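PDB 3K5J: suppressor of fused family protein from Neisseria gonorrhoeae, which is of unknown function but resembles the N-terminal domain of human Sufu and may, like it, serve in protein binding. Local coordinates for residues P107-R115 with D169-S177. Residues are numbered along the deposited sequence; the frame is centred on the assembly and turned at random. Where two conformers were deposited one is given.
Sequences PWVEQSSFR and DYLDINRAS. With SO4 (sulfate ion), chain D.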
loop_
_atom_site.group_PDB
_atom_site.type_symbol
_atom_site.label_atom_id
_atom_site.label_comp_id
_atom_site.label_asym_id
_atom_site.label_seq_id
_atom_site.Cartn_x
_atom_site.Cartn_y
_atom_site.Cartn_z
ATOM N N PRO A 107 6.898 6.376 11.124
ATOM C CA PRO A 107 6.742 7.035 9.845
ATOM C C PRO A 107 6.858 6.067 8.682
ATOM O O PRO A 107 7.688 5.147 8.707
ATOM C CB PRO A 107 7.864 8.049 9.835
ATOM C CG PRO A 107 8.119 8.304 11.293
ATOM C CD PRO A 107 7.985 6.971 11.925
ATOM N N TRP A 108 6.094 6.306 7.627
ATOM C CA TRP A 108 6.112 5.359 6.491
ATOM C C TRP A 108 7.495 5.265 5.847
ATOM O O TRP A 108 7.882 4.207 5.390
ATOM C CB TRP A 108 5.032 5.705 5.461
ATOM C CG TRP A 108 5.221 6.925 4.648
ATOM C CD1 TRP A 108 5.304 8.226 5.091
ATOM C CD2 TRP A 108 5.288 6.998 3.206
ATOM N NE1 TRP A 108 5.422 9.082 4.021
ATOM C CE2 TRP A 108 5.409 8.358 2.855
ATOM C CE3 TRP A 108 5.228 6.044 2.173
ATOM C CZ2 TRP A 108 5.512 8.771 1.515
ATOM C CZ3 TRP A 108 5.297 6.450 0.875
ATOM C CH2 TRP A 108 5.487 7.801 0.540
ATOM N N VAL A 109 8.180 6.419 5.770
ATOM C CA VAL A 109 9.611 6.481 5.496
ATOM C C VAL A 109 10.209 7.421 6.572
ATOM O O VAL A 109 9.540 8.370 7.030
ATOM C CB VAL A 109 9.936 6.926 4.081
ATOM C CG1 VAL A 109 9.378 5.967 3.037
ATOM C CG2 VAL A 109 9.427 8.315 3.766
ATOM N N GLU A 110 11.467 7.149 6.944
ATOM C CA GLU A 110 12.127 7.766 8.121
ATOM C C GLU A 110 11.893 9.255 8.263
ATOM O O GLU A 110 11.575 9.715 9.366
ATOM C CB GLU A 110 13.670 7.525 8.110
ATOM C CG GLU A 110 14.434 8.047 9.395
ATOM C CD GLU A 110 15.949 8.150 9.192
ATOM O OE1 GLU A 110 16.463 7.842 8.083
ATOM O OE2 GLU A 110 16.640 8.563 10.152
ATOM N N GLN A 111 12.092 10.007 7.209
ATOM C CA GLN A 111 12.066 11.475 7.367
ATOM C C GLN A 111 10.695 12.118 7.280
ATOM O O GLN A 111 10.539 13.303 7.475
ATOM C CB GLN A 111 13.040 12.144 6.399
ATOM C CG GLN A 111 14.507 11.821 6.714
ATOM C CD GLN A 111 14.966 12.518 7.987
ATOM O OE1 GLN A 111 14.817 13.733 8.128
ATOM N NE2 GLN A 111 15.486 11.752 8.930
ATOM N N SER A 112 9.682 11.333 6.977
ATOM C CA SER A 112 8.305 11.840 6.952
ATOM C C SER A 112 7.728 11.859 8.360
ATOM O O SER A 112 8.167 11.100 9.239
ATOM C CB SER A 112 7.428 10.928 6.072
ATOM O OG SER A 112 6.145 11.463 5.793
ATOM N N SER A 113 6.678 12.663 8.537
ATOM C CA SER A 113 5.887 12.626 9.754
ATOM C C SER A 113 4.631 11.744 9.606
ATOM O O SER A 113 3.870 11.573 10.576
ATOM C CB SER A 113 5.408 14.041 10.157
ATOM O OG SER A 113 4.423 14.530 9.267
ATOM N N PHE A 114 4.375 11.208 8.403
ATOM C CA PHE A 114 3.111 10.487 8.169
ATOM C C PHE A 114 3.264 9.052 8.680
ATOM O O PHE A 114 4.185 8.341 8.251
ATOM C CB PHE A 114 2.698 10.530 6.705
ATOM C CG PHE A 114 2.804 11.882 6.061
ATOM C CD1 PHE A 114 2.655 13.072 6.791
ATOM C CD2 PHE A 114 3.001 11.988 4.712
ATOM C CE1 PHE A 114 2.792 14.304 6.162
ATOM C CE2 PHE A 114 3.090 13.232 4.091
ATOM C CZ PHE A 114 2.994 14.381 4.838
ATOM N N ARG A 115 2.381 8.661 9.594
ATOM C CA ARG A 115 2.440 7.375 10.289
ATOM C C ARG A 115 1.223 6.501 10.028
ATOM O O ARG A 115 1.069 5.468 10.679
ATOM C CB ARG A 115 2.482 7.631 11.802
ATOM C CG ARG A 115 3.571 8.567 12.259
ATOM C CD ARG A 115 3.384 8.901 13.764
ATOM N NE ARG A 115 3.709 7.759 14.614
ATOM C CZ ARG A 115 4.937 7.422 14.987
ATOM N NH1 ARG A 115 5.981 8.182 14.698
ATOM N NH2 ARG A 115 5.092 6.368 15.737
ATOM N N ASP A 169 0.049 15.674 -3.490
ATOM C CA ASP A 169 1.248 15.000 -4.003
ATOM C C ASP A 169 1.623 13.945 -3.001
ATOM O O ASP A 169 2.335 14.185 -2.043
ATOM C CB ASP A 169 2.383 15.957 -4.221
ATOM C CG ASP A 169 3.620 15.286 -4.801
ATOM O OD1 ASP A 169 3.622 14.052 -5.043
ATOM O OD2 ASP A 169 4.577 16.006 -5.053
ATOM N N TYR A 170 1.178 12.735 -3.316
ATOM C CA TYR A 170 1.408 11.618 -2.457
ATOM C C TYR A 170 2.859 11.109 -2.412
ATOM O O TYR A 170 3.219 10.302 -1.559
ATOM C CB TYR A 170 0.438 10.473 -2.783
ATOM C CG TYR A 170 0.440 10.095 -4.238
ATOM C CD1 TYR A 170 1.393 9.218 -4.747
ATOM C CD2 TYR A 170 -0.519 10.570 -5.079
ATOM C CE1 TYR A 170 1.404 8.874 -6.082
ATOM C CE2 TYR A 170 -0.520 10.221 -6.421
ATOM C CZ TYR A 170 0.443 9.368 -6.912
ATOM O OH TYR A 170 0.450 9.047 -8.252
ATOM N N LEU A 171 3.702 11.605 -3.314
ATOM C CA LEU A 171 5.123 11.329 -3.285
ATOM C C LEU A 171 5.943 12.290 -2.464
ATOM O O LEU A 171 7.116 12.053 -2.273
ATOM C CB LEU A 171 5.699 11.223 -4.695
ATOM C CG LEU A 171 5.070 10.143 -5.565
ATOM C CD1 LEU A 171 5.647 10.257 -7.016
ATOM C CD2 LEU A 171 5.291 8.765 -4.992
ATOM N N ASP A 172 5.303 13.338 -1.952
ATOM C CA ASP A 172 5.990 14.352 -1.153
ATOM C C ASP A 172 5.864 13.952 0.322
ATOM O O ASP A 172 4.767 13.990 0.870
ATOM C CB ASP A 172 5.337 15.718 -1.437
ATOM C CG ASP A 172 5.892 16.821 -0.585
ATOM O OD1 ASP A 172 6.870 16.584 0.150
ATOM O OD2 ASP A 172 5.348 17.970 -0.747
ATOM N N ILE A 173 6.992 13.577 0.923
ATOM C CA ILE A 173 7.038 13.145 2.303
ATOM C C ILE A 173 6.670 14.250 3.318
ATOM O O ILE A 173 6.395 13.943 4.495
ATOM C CB ILE A 173 8.364 12.478 2.723
ATOM C CG1 ILE A 173 9.528 13.471 2.712
ATOM C CG2 ILE A 173 8.674 11.296 1.802
ATOM C CD1 ILE A 173 10.807 12.950 3.346
ATOM N N ASN A 174 6.642 15.489 2.843
ATOM C CA ASN A 174 6.307 16.668 3.651
ATOM C C ASN A 174 5.148 17.461 3.030
ATOM O O ASN A 174 5.044 18.678 3.240
ATOM C CB ASN A 174 7.547 17.575 3.838
ATOM C CG ASN A 174 7.298 18.719 4.829
ATOM O OD1 ASN A 174 6.776 18.473 5.911
ATOM N ND2 ASN A 174 7.718 19.959 4.473
ATOM N N ARG A 175 4.242 16.832 2.276
ATOM C CA ARG A 175 3.134 17.598 1.731
ATOM C C ARG A 175 2.331 18.249 2.850
ATOM O O ARG A 175 2.249 17.714 3.952
ATOM C CB ARG A 175 2.212 16.764 0.857
ATOM C CG ARG A 175 1.409 15.703 1.554
ATOM C CD ARG A 175 0.265 15.204 0.650
ATOM N NE ARG A 175 -0.497 14.137 1.265
ATOM C CZ ARG A 175 -1.508 14.296 2.127
ATOM N NH1 ARG A 175 -1.941 15.513 2.507
ATOM N NH2 ARG A 175 -2.106 13.222 2.618
ATOM N N ALA A 176 1.681 19.365 2.543
ATOM C CA ALA A 176 0.807 20.001 3.505
ATOM C C ALA A 176 -0.402 19.138 3.806
ATOM O O ALA A 176 -0.947 18.433 2.928
ATOM C CB ALA A 176 0.343 21.349 2.997
ATOM N N SER A 177 -0.861 19.209 5.034
ATOM C CA SER A 177 -2.185 18.664 5.360
ATOM C C SER A 177 -3.279 19.369 4.597
ATOM O O SER A 177 -3.163 20.562 4.286
ATOM C CB SER A 177 -2.509 18.801 6.831
ATOM O OG SER A 177 -1.792 17.861 7.576
HETATM S S SO4 D . 0.354 17.872 10.257
HETATM O O1 SO4 D . 0.182 18.868 11.285
HETATM O O2 SO4 D . -0.633 16.860 10.369
HETATM O O3 SO4 D . 0.162 18.617 8.985
HETATM O O4 SO4 D . 1.729 17.316 10.266
HETATM O O HOH W 1 5.913 14.988 7.033
#
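Two irregular loops of the Sufu-like fold meet here: the connection between the antiparallel strands 101-103 and 116-120, and the chain that follows helix 156-166. They join at Ser112, whose hydroxyl forms an ST turn in the first loop and bonds to the second. OG of Ser112 donates to the carbonyl O of Ile173 at 2.8 Å, in the carbonyl plane and on a lone pair. The same hydroxyl accepts a nearly straight bond from Phe114 N (168°), which closes the ST turn, and a weak one from Trp108 NE1, with OG in the indole plane at the ring edge. With OG anti to the backbone N (chi1 -169°), Ser112 takes both donors of its own loop while donating to the partner chain. The carbonyl of Ile173 is gripped a second time by a water that donates to its O at 2.8 Å while accepting from Ser113 N.

Ile173 also supplies most of the apolar contact. Its CG2 packs on CG2 of Val109 at 3.6 Å, the two side chains crossing at about a right angle, and approaches CZ2 of Trp108 more loosely; its CD1, on the other branch, reaches CB of Gln111. Trp108 continues inward onto Ile69 and Pro142 of the central sheet.

Backbone carbonyls meet one face and part of the edge of the Phe114 ring. O of Ile173 sits 3.3 Å above the face, offset toward the rim, whereas those of Asp172 and Arg175 come to the edge near the ring plane. The turn from Asp172 to Arg175, in which Asp172 OD1 accepts from Asn174 N as an Asx turn, presents these oxygens. Arg175 sends its guanidinium to a salt bridge with Glu147, and its aliphatic CG rests 3.9 Å from CZ of Phe114.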